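Local coordinates for PspGI restriction endonuclease (Pyrococcus sp. GI-H, PDB 3BM3) that acts as a restriction endonuclease that binds and cleaves its double-stranded DNA target, with base flipping in the substrate complex, at a contact of chain A with DNA and the interface of chains A and B. Coordinates in Å, arbitrary orientation; residue numbers count along the deposited sequence, not the author numbering. Chains: chain A/B, PspGI restriction endonuclease.

Contact 1: a contact of chain A with DNA. Residues chain A 93, 96-97, 162, 164. With nucleotides of chain C; nucleotides of chain D.
A:Gln93 and A:Arg96 converge on one phosphate oxygen of DG7 of chain C because of how their chains fold. A:Gln93 carries CG anti to the backbone N (chi1 178°) and then bends at chi2, while A:Arg96 turns back at chi3 (-58°) and presents NE rather than its tip. This patch of the restriction endonuclease-substrate complex grips the phosphates on either side of unpaired DA6 and touches the minor-groove edge of the DC5 pair. The amide NE2 of A:Gln93 donates to OP1 of DG7 over 2.9 Å, with the oxygen tilted slightly from the amide plane. A:Arg96 NE donates to the same OP1 of DG7 at 2.8 Å; here the oxygen lies in the guanidinium plane, and the bond is also a salt bridge. Behind the phosphate, A:Arg96 NH2 gives a hydrogen bond of 2.8 Å to A:Gln93 OE1, arriving from above the carbonyl plane and restraining the amide's rotation.

A:Phe97 works on the bases. One ring face receives NE2 of A:Gln93 over its centre; the other faces O2 of DC5, which remains paired with DG8 of chain D, and CD1 packs 3.4 Å from C1' of DC5. The CE1-CZ edge points at the face of DG7 with planes 72° apart. A:Arg164 takes the opposite face of that guanine, its NE 3.9 Å from the five-membered ring centroid in a cation-pi contact. DG7 is thus held between A:Phe97 and A:Arg164; buttressing the base next to unpaired DA6 may help the strand accommodate base flipping.

The phosphate of DA6 is held by the backbone: A:Lys162 N donates to OP1 of DA6 at 2.9 Å, and its extended side chain reaches OP2 through water 1.

In the fold, A:Gln93, A:Arg96 and A:Phe97 share about one turn of helix 85-115, whereas A:Lys162 and A:Arg164 come from the loop between strand 155-160 and helix 167-181.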
ATOM      1  N   GLN A  93      -8.864  -8.611 -12.085  1.00  9.31           N
ATOM      2  CA  GLN A  93      -8.700  -8.135 -10.706  1.00  9.99           C
ATOM      3  C   GLN A  93      -7.786  -6.925 -10.707  1.00  9.26           C
ATOM      4  O   GLN A  93      -8.054  -5.949 -10.048  1.00  9.56           O
ATOM      5  CB  GLN A  93      -8.193  -9.231  -9.746  1.00 10.01           C
ATOM      6  CG  GLN A  93      -7.992  -8.744  -8.362  1.00 10.52           C
ATOM      7  CD  GLN A  93      -9.289  -8.265  -7.776  1.00 11.17           C
ATOM      8  OE1 GLN A  93     -10.159  -9.101  -7.459  1.00 12.26           O
ATOM      9  NE2 GLN A  93      -9.475  -6.928  -7.696  1.00  9.89           N
ATOM     10  N   ARG A  96      -9.560  -4.032 -11.927  1.00  9.71           N
ATOM     11  CA  ARG A  96     -10.507  -3.559 -10.945  1.00 10.46           C
ATOM     12  C   ARG A  96      -9.816  -2.730  -9.889  1.00  9.99           C
ATOM     13  O   ARG A  96     -10.372  -1.744  -9.499  1.00 11.64           O
ATOM     14  CB  ARG A  96     -11.264  -4.741 -10.341  1.00 10.27           C
ATOM     15  CG  ARG A  96     -12.274  -5.352 -11.314  1.00 12.34           C
ATOM     16  CD  ARG A  96     -13.218  -6.281 -10.616  1.00 13.68           C
ATOM     17  NE  ARG A  96     -12.612  -7.393  -9.911  1.00 15.30           N
ATOM     18  CZ  ARG A  96     -12.389  -8.610 -10.420  1.00 17.02           C
ATOM     19  NH1 ARG A  96     -12.666  -8.884 -11.685  1.00 15.33           N
ATOM     20  NH2 ARG A  96     -11.858  -9.543  -9.656  1.00 15.43           N
ATOM     21  N   PHE A  97      -8.620  -3.117  -9.445  1.00 10.14           N
ATOM     22  CA  PHE A  97      -7.896  -2.324  -8.455  1.00 10.18           C
ATOM     23  C   PHE A  97      -7.601  -0.957  -9.060  1.00 10.36           C
ATOM     24  O   PHE A  97      -7.949   0.075  -8.506  1.00 10.98           O
ATOM     25  CB  PHE A  97      -6.603  -3.026  -8.110  1.00  9.73           C
ATOM     26  CG  PHE A  97      -6.771  -4.199  -7.155  1.00  8.42           C
ATOM     27  CD1 PHE A  97      -7.581  -4.067  -6.024  1.00  8.46           C
ATOM     28  CD2 PHE A  97      -6.058  -5.361  -7.321  1.00 10.87           C
ATOM     29  CE1 PHE A  97      -7.662  -5.092  -5.101  1.00 10.34           C
ATOM     30  CE2 PHE A  97      -6.172  -6.394  -6.400  1.00 12.10           C
ATOM     31  CZ  PHE A  97      -6.948  -6.237  -5.297  1.00 10.65           C
ATOM     32  N   LYS A 162     -10.753   2.056  -0.841  1.00 10.16           N
ATOM     33  CA  LYS A 162     -10.417   1.314   0.371  1.00 10.33           C
ATOM     34  C   LYS A 162      -8.967   1.617   0.759  1.00  9.86           C
ATOM     35  O   LYS A 162      -8.107   1.804  -0.089  1.00 10.87           O
ATOM     36  CB  LYS A 162     -10.681  -0.161   0.239  1.00 10.97           C
ATOM     37  CG  LYS A 162     -12.164  -0.406   0.210  1.00 10.11           C
ATOM     38  CD  LYS A 162     -12.514  -1.838  -0.116  1.00 11.54           C
ATOM     39  CE  LYS A 162     -14.048  -2.083   0.018  1.00 12.53           C
ATOM     40  NZ  LYS A 162     -14.490  -3.472  -0.276  1.00 10.79           N
ATOM     41  N   ARG A 164      -7.084   0.039   3.774  1.00  8.92           N
ATOM     42  CA  ARG A 164      -6.276  -0.951   4.426  1.00  9.40           C
ATOM     43  C   ARG A 164      -5.155  -0.263   5.221  1.00 10.04           C
ATOM     44  O   ARG A 164      -5.406   0.732   5.921  1.00  9.88           O
ATOM     45  CB  ARG A 164      -5.763  -1.949   3.398  1.00  9.04           C
ATOM     46  CG  ARG A 164      -6.882  -2.689   2.722  1.00  8.67           C
ATOM     47  CD  ARG A 164      -7.520  -3.675   3.675  1.00  7.23           C
ATOM     48  NE  ARG A 164      -8.436  -4.576   2.998  1.00  8.14           N
ATOM     49  CZ  ARG A 164      -9.720  -4.314   2.775  1.00  9.40           C
ATOM     50  NH1 ARG A 164     -10.285  -3.200   3.226  1.00 11.77           N
ATOM     51  NH2 ARG A 164     -10.480  -5.215   2.147  1.00  9.33           N
TER
ATOM     52  P    DC C   5      -6.785   3.549  -4.447  1.00  9.89           P
ATOM     53  OP1  DC C   5      -8.120   4.147  -4.278  1.00  9.02           O
ATOM     54  OP2  DC C   5      -5.677   3.914  -3.526  1.00  9.47           O
ATOM     55  O5'  DC C   5      -6.959   1.968  -4.403  1.00  7.21           O
ATOM     56  C5'  DC C   5      -7.886   1.338  -5.273  1.00  9.12           C
ATOM     57  C4'  DC C   5      -7.780  -0.159  -5.121  1.00  7.30           C
ATOM     58  O4'  DC C   5      -6.445  -0.536  -5.504  1.00  9.41           O
ATOM     59  C3'  DC C   5      -7.976  -0.638  -3.683  1.00  8.34           C
ATOM     60  O3'  DC C   5      -8.968  -1.654  -3.647  1.00  9.69           O
ATOM     61  C2'  DC C   5      -6.627  -1.193  -3.267  1.00  9.96           C
ATOM     62  C1'  DC C   5      -5.929  -1.475  -4.581  1.00  9.14           C
ATOM     63  N1   DC C   5      -4.481  -1.276  -4.501  1.00  9.24           N
ATOM     64  C2   DC C   5      -3.636  -2.268  -4.990  1.00 12.10           C
ATOM     65  O2   DC C   5      -4.138  -3.248  -5.561  1.00 11.76           O
ATOM     66  N3   DC C   5      -2.299  -2.131  -4.840  1.00  9.44           N
ATOM     67  C4   DC C   5      -1.803  -1.038  -4.248  1.00  9.32           C
ATOM     68  N4   DC C   5      -0.481  -0.954  -4.088  1.00  9.54           N
ATOM     69  C5   DC C   5      -2.644   0.013  -3.789  1.00  9.01           C
ATOM     70  C6   DC C   5      -3.962  -0.144  -3.932  1.00  9.54           C
ATOM     71  P    DA C   6     -10.508  -1.241  -3.639  1.00  9.97           P
ATOM     72  OP1  DA C   6     -10.705  -0.013  -2.818  1.00 11.65           O
ATOM     73  OP2  DA C   6     -11.274  -2.472  -3.299  1.00 10.94           O
ATOM     74  O5'  DA C   6     -10.794  -0.819  -5.145  1.00  9.88           O
ATOM     75  C5'  DA C   6     -10.940  -1.809  -6.150  1.00 10.56           C
ATOM     76  C4'  DA C   6     -12.392  -2.194  -6.256  1.00 12.85           C
ATOM     77  O4'  DA C   6     -13.163  -1.140  -6.881  1.00 11.58           O
ATOM     78  C3'  DA C   6     -12.648  -3.454  -7.081  1.00 14.21           C
ATOM     79  O3'  DA C   6     -13.472  -4.320  -6.311  1.00 15.22           O
ATOM     80  C2'  DA C   6     -13.388  -2.943  -8.305  1.00 17.75           C
ATOM     81  C1'  DA C   6     -14.113  -1.748  -7.734  1.00 18.15           C
ATOM     82  N9   DA C   6     -14.562  -0.751  -8.705  1.00 14.29           N
ATOM     83  C8   DA C   6     -15.367   0.324  -8.435  1.00 16.26           C
ATOM     84  N7   DA C   6     -15.641   1.058  -9.483  1.00 16.01           N
ATOM     85  C5   DA C   6     -14.966   0.428 -10.517  1.00 13.82           C
ATOM     86  C6   DA C   6     -14.865   0.718 -11.886  1.00 18.67           C
ATOM     87  N6   DA C   6     -15.465   1.762 -12.465  1.00 17.21           N
ATOM     88  N1   DA C   6     -14.122  -0.111 -12.650  1.00 17.90           N
ATOM     89  C2   DA C   6     -13.525  -1.158 -12.063  1.00 17.28           C
ATOM     90  N3   DA C   6     -13.546  -1.534 -10.786  1.00 16.96           N
ATOM     91  C4   DA C   6     -14.294  -0.689 -10.054  1.00 14.49           C
ATOM     92  P    DG C   7     -13.238  -5.903  -6.387  1.00 12.34           P
ATOM     93  OP1  DG C   7     -12.208  -6.150  -7.418  1.00 11.86           O
ATOM     94  OP2  DG C   7     -14.572  -6.536  -6.499  1.00 12.95           O
ATOM     95  O5'  DG C   7     -12.653  -6.285  -4.961  1.00 11.09           O
ATOM     96  C5'  DG C   7     -11.345  -5.903  -4.557  1.00 10.24           C
ATOM     97  C4'  DG C   7     -10.968  -6.687  -3.326  1.00 10.53           C
ATOM     98  O4'  DG C   7      -9.664  -6.278  -2.847  1.00  9.14           O
ATOM     99  C3'  DG C   7     -11.919  -6.466  -2.148  1.00  7.67           C
ATOM    100  O3'  DG C   7     -11.935  -7.640  -1.341  1.00 10.09           O
ATOM    101  C2'  DG C   7     -11.211  -5.375  -1.371  1.00  9.87           C
ATOM    102  C1'  DG C   7      -9.802  -5.908  -1.484  1.00  9.09           C
ATOM    103  N9   DG C   7      -8.737  -4.971  -1.155  1.00  9.35           N
ATOM    104  C8   DG C   7      -8.876  -3.678  -0.705  1.00 11.06           C
ATOM    105  N7   DG C   7      -7.735  -3.101  -0.452  1.00 10.01           N
ATOM    106  C5   DG C   7      -6.787  -4.066  -0.760  1.00  8.02           C
ATOM    107  C6   DG C   7      -5.376  -4.026  -0.672  1.00  9.39           C
ATOM    108  O6   DG C   7      -4.653  -3.108  -0.266  1.00 10.06           O
ATOM    109  N1   DG C   7      -4.801  -5.215  -1.105  1.00  9.74           N
ATOM    110  C2   DG C   7      -5.500  -6.312  -1.554  1.00  8.76           C
ATOM    111  N2   DG C   7      -4.763  -7.365  -1.948  1.00  9.16           N
ATOM    112  N3   DG C   7      -6.815  -6.370  -1.617  1.00  8.78           N
ATOM    113  C4   DG C   7      -7.393  -5.221  -1.211  1.00  6.79           C
TER
ATOM    114  P    DG D   8       1.203 -13.447  -8.483  1.00 11.52           P
ATOM    115  OP1  DG D   8       0.008 -13.652  -7.643  1.00 11.48           O
ATOM    116  OP2  DG D   8       1.536 -14.423  -9.559  1.00 11.55           O
ATOM    117  O5'  DG D   8       1.084 -12.031  -9.190  1.00  9.20           O
ATOM    118  C5'  DG D   8       0.872 -10.859  -8.422  1.00  8.28           C
ATOM    119  C4'  DG D   8       0.801  -9.676  -9.352  1.00 10.11           C
ATOM    120  O4'  DG D   8       0.561  -8.466  -8.591  1.00 10.12           O
ATOM    121  C3'  DG D   8       2.099  -9.426 -10.116  1.00  9.91           C
ATOM    122  O3'  DG D   8       1.770  -8.810 -11.356  1.00 10.84           O
ATOM    123  C2'  DG D   8       2.787  -8.398  -9.238  1.00 10.34           C
ATOM    124  C1'  DG D   8       1.582  -7.542  -8.919  1.00  9.57           C
ATOM    125  N9   DG D   8       1.730  -6.621  -7.800  1.00  9.03           N
ATOM    126  C8   DG D   8       2.861  -6.374  -7.059  1.00  9.99           C
ATOM    127  N7   DG D   8       2.684  -5.454  -6.152  1.00  8.88           N
ATOM    128  C5   DG D   8       1.356  -5.076  -6.302  1.00  9.27           C
ATOM    129  C6   DG D   8       0.598  -4.104  -5.616  1.00  9.05           C
ATOM    130  O6   DG D   8       0.968  -3.329  -4.722  1.00  9.74           O
ATOM    131  N1   DG D   8      -0.717  -4.064  -6.069  1.00  9.50           N
ATOM    132  C2   DG D   8      -1.230  -4.853  -7.074  1.00  9.85           C
ATOM    133  N2   DG D   8      -2.519  -4.677  -7.366  1.00  8.04           N
ATOM    134  N3   DG D   8      -0.523  -5.749  -7.736  1.00  9.84           N
ATOM    135  C4   DG D   8       0.752  -5.808  -7.302  1.00  9.93           C
TER
HETATM  136  O   HOH W   1     -13.668  -3.324  -2.906  1.00 11.41           O

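Contact 2: the interface of chains A and B. Residues chain A 171, 175, 206-207; chain B 128, 175-176, 179.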
ATOM      1  N   VAL A 171       1.058   9.302   5.194  1.00  9.80           N
ATOM      2  CA  VAL A 171       1.924   9.795   6.261  1.00 10.27           C
ATOM      3  C   VAL A 171       3.323   9.933   5.667  1.00 10.63           C
ATOM      4  O   VAL A 171       3.973  10.930   5.842  1.00 10.84           O
ATOM      5  CB  VAL A 171       1.938   8.891   7.480  1.00 10.93           C
ATOM      6  CG1 VAL A 171       2.944   9.392   8.540  1.00 11.59           C
ATOM      7  CG2 VAL A 171       0.531   8.739   8.113  1.00 11.08           C
ATOM      8  N   GLN A 175       5.385  13.361   5.093  1.00 11.01           N
ATOM      9  CA  GLN A 175       6.690  13.560   5.722  1.00 11.61           C
ATOM     10  C   GLN A 175       7.681  14.062   4.683  1.00 12.06           C
ATOM     11  O   GLN A 175       8.421  15.011   4.917  1.00 11.45           O
ATOM     12  CB  GLN A 175       7.168  12.246   6.343  1.00 12.40           C
ATOM     13  CG  GLN A 175       8.676  12.141   6.568  1.00 13.92           C
ATOM     14  CD  GLN A 175       9.228  13.243   7.450  1.00 18.50           C
ATOM     15  OE1 GLN A 175       8.490  13.811   8.290  1.00 20.77           O
ATOM     16  NE2 GLN A 175      10.545  13.571   7.264  1.00 15.52           N
ATOM     17  N   ASP A 206      -1.633  13.096  13.983  1.00 11.16           N
ATOM     18  CA  ASP A 206      -0.488  13.354  14.823  1.00 11.63           C
ATOM     19  C   ASP A 206       0.804  13.341  14.056  1.00 12.26           C
ATOM     20  O   ASP A 206       1.863  13.664  14.607  1.00 13.28           O
ATOM     21  CB  ASP A 206      -0.452  12.335  15.955  1.00 12.03           C
ATOM     22  CG  ASP A 206      -1.394  12.688  17.079  1.00 13.65           C
ATOM     23  OD1 ASP A 206      -1.758  13.886  17.226  1.00 16.76           O
ATOM     24  OD2 ASP A 206      -1.748  11.767  17.834  1.00 17.01           O
ATOM     25  N   ASN A 207       0.714  12.984  12.773  1.00 12.77           N
ATOM     26  CA  ASN A 207       1.894  12.710  11.955  1.00 12.83           C
ATOM     27  C   ASN A 207       1.824  13.278  10.548  1.00 14.39           C
ATOM     28  O   ASN A 207       2.230  12.631   9.579  1.00 15.17           O
ATOM     29  CB  ASN A 207       2.194  11.222  11.966  1.00 13.33           C
ATOM     30  CG  ASN A 207       2.665  10.764  13.304  1.00 11.96           C
ATOM     31  OD1 ASN A 207       3.813  10.985  13.656  1.00 13.96           O
ATOM     32  ND2 ASN A 207       1.780  10.177  14.074  1.00 12.12           N
TER
ATOM     33  N   TYR B 128      -0.198   4.985  21.489  1.00 14.25           N
ATOM     34  CA  TYR B 128      -1.084   5.572  22.467  1.00 15.28           C
ATOM     35  C   TYR B 128      -1.461   4.446  23.405  1.00 15.85           C
ATOM     36  O   TYR B 128      -1.931   3.404  22.977  1.00 16.42           O
ATOM     37  CB  TYR B 128      -2.343   6.090  21.794  1.00 14.92           C
ATOM     38  CG  TYR B 128      -2.046   6.954  20.597  1.00 13.07           C
ATOM     39  CD1 TYR B 128      -1.814   8.317  20.746  1.00 15.30           C
ATOM     40  CD2 TYR B 128      -2.019   6.417  19.319  1.00 13.92           C
ATOM     41  CE1 TYR B 128      -1.541   9.124  19.633  1.00 14.13           C
ATOM     42  CE2 TYR B 128      -1.743   7.199  18.231  1.00 13.41           C
ATOM     43  CZ  TYR B 128      -1.496   8.543  18.383  1.00 14.42           C
ATOM     44  OH  TYR B 128      -1.222   9.323  17.288  1.00 13.74           O
ATOM     45  N   GLN B 175       7.971   7.480  10.628  1.00 11.09           N
ATOM     46  CA  GLN B 175       7.613   8.792  11.130  1.00 11.32           C
ATOM     47  C   GLN B 175       6.818   8.651  12.414  1.00 11.00           C
ATOM     48  O   GLN B 175       7.071   9.334  13.394  1.00  9.94           O
ATOM     49  CB  GLN B 175       6.816   9.564  10.084  1.00 11.78           C
ATOM     50  CG  GLN B 175       5.979  10.693  10.658  1.00 15.41           C
ATOM     51  CD  GLN B 175       6.798  11.744  11.339  1.00 18.53           C
ATOM     52  OE1 GLN B 175       7.979  11.959  11.005  1.00 21.08           O
ATOM     53  NE2 GLN B 175       6.184  12.401  12.337  1.00 21.17           N
ATOM     54  N   ILE B 176       5.818   7.779  12.394  1.00 10.24           N
ATOM     55  CA  ILE B 176       5.023   7.588  13.600  1.00 10.89           C
ATOM     56  C   ILE B 176       5.898   7.179  14.799  1.00 10.81           C
ATOM     57  O   ILE B 176       5.780   7.718  15.927  1.00 12.37           O
ATOM     58  CB  ILE B 176       3.934   6.554  13.383  1.00  9.64           C
ATOM     59  CG1 ILE B 176       2.952   7.066  12.310  1.00 10.10           C
ATOM     60  CG2 ILE B 176       3.266   6.210  14.720  1.00 11.55           C
ATOM     61  CD1 ILE B 176       2.036   6.013  11.716  1.00 11.34           C
ATOM     62  N   ASN B 179       8.284   9.996  15.803  1.00 14.28           N
ATOM     63  CA  ASN B 179       7.541  11.033  16.471  1.00 15.61           C
ATOM     64  C   ASN B 179       7.402  10.684  17.938  1.00 15.14           C
ATOM     65  O   ASN B 179       7.477  11.565  18.812  1.00 16.39           O
ATOM     66  CB  ASN B 179       6.172  11.186  15.825  1.00 16.64           C
ATOM     67  CG  ASN B 179       5.420  12.345  16.344  1.00 20.42           C
ATOM     68  OD1 ASN B 179       6.002  13.418  16.567  1.00 26.01           O
ATOM     69  ND2 ASN B 179       4.117  12.179  16.523  1.00 22.37           N
TER
HETATM   70  O   HOH W   2       1.564   9.623  16.940  1.00 26.52           O
HETATM   71  O   HOH W   3       2.505  14.518  17.166  1.00 28.08           O
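A:Asn207 pushes its amide among three side chains of one helix of chain B, and A:Asp206 meets a tyrosine, in one patch of the A/B interface, which as a whole is two-fold symmetric, so the same contacts recur with the chains exchanged. The interface joins the two protein copies of the deposited assembly and probably belongs to the enzyme's dimer interface. The side-chain carbonyl OD1 of A:Asn207 accepts from B:Gln175 NE2 at 3.1 Å; the donor sits in the carbonyl plane on a lone pair, at a C=O...N angle of 133°, although the two amide planes are turned 64° apart. B:Asn179 ND2 is equally near OD1, but its N-H points elsewhere, so proximity there is not a bond. Beside it, A:Asp206 and B:Tyr128 meet tip to tip: B:Tyr128 OH donates to A:Asp206 OD2 over 2.6 Å, and OD2 accepts on its anti lone pair, away from the other carboxylate oxygen.

Two waters form the next layer. Water 2 joins A:Asn207 ND2 (2.9 Å) to B:Tyr128 OH, coupling the amide to the phenol. Water 3 lies 2.9 Å from B:Asn179 ND2 and also contacts the backbone O of A:Asp206, so the B:Asn179 amide N-H is directed at water 3 rather than at A:Asn207 OD1.

Carbon contacts flank the polar groups and may help hold them in place. B:Ile176 CG1 packs 3.8 Å from CG of A:Asn207, and A:Val171 CG1 lies 3.9 Å from CG of B:Gln175. B:Gln175 holds CG anti to the backbone N (chi1 159°) before bending at chi2, which sends its amide toward A:Asn207. Its OE1 lies 3.3 Å from OE1 of A:Gln175; as modelled, two acceptors face each other, so this pair offers no hydrogen bond.

Within the fold, helices 167-181 of both chains approach at their 175 side chains. The last residue of helix 198-206 and the following loop residue reach across to the partner, while B:Tyr128 joins from a loop just after strand 125-126.

The C-alpha centres of contact 1 and contact 2 lie about 25 Å apart, and they have no residue in common. Sequence nevertheless connects them closely: the loop carrying the A:Lys162 and A:Arg164 DNA contacts runs into helix 167-181, which supplies interface residues from each chain in contact 2. Contact 1 also draws on helix 85-115, none of whose residues is among those described in contact 2. The two-fold symmetry repeats both contacts, so the pairing of chains would place two DNA-binding surfaces around the duplex, as would suit a restriction enzyme acting as a homodimer.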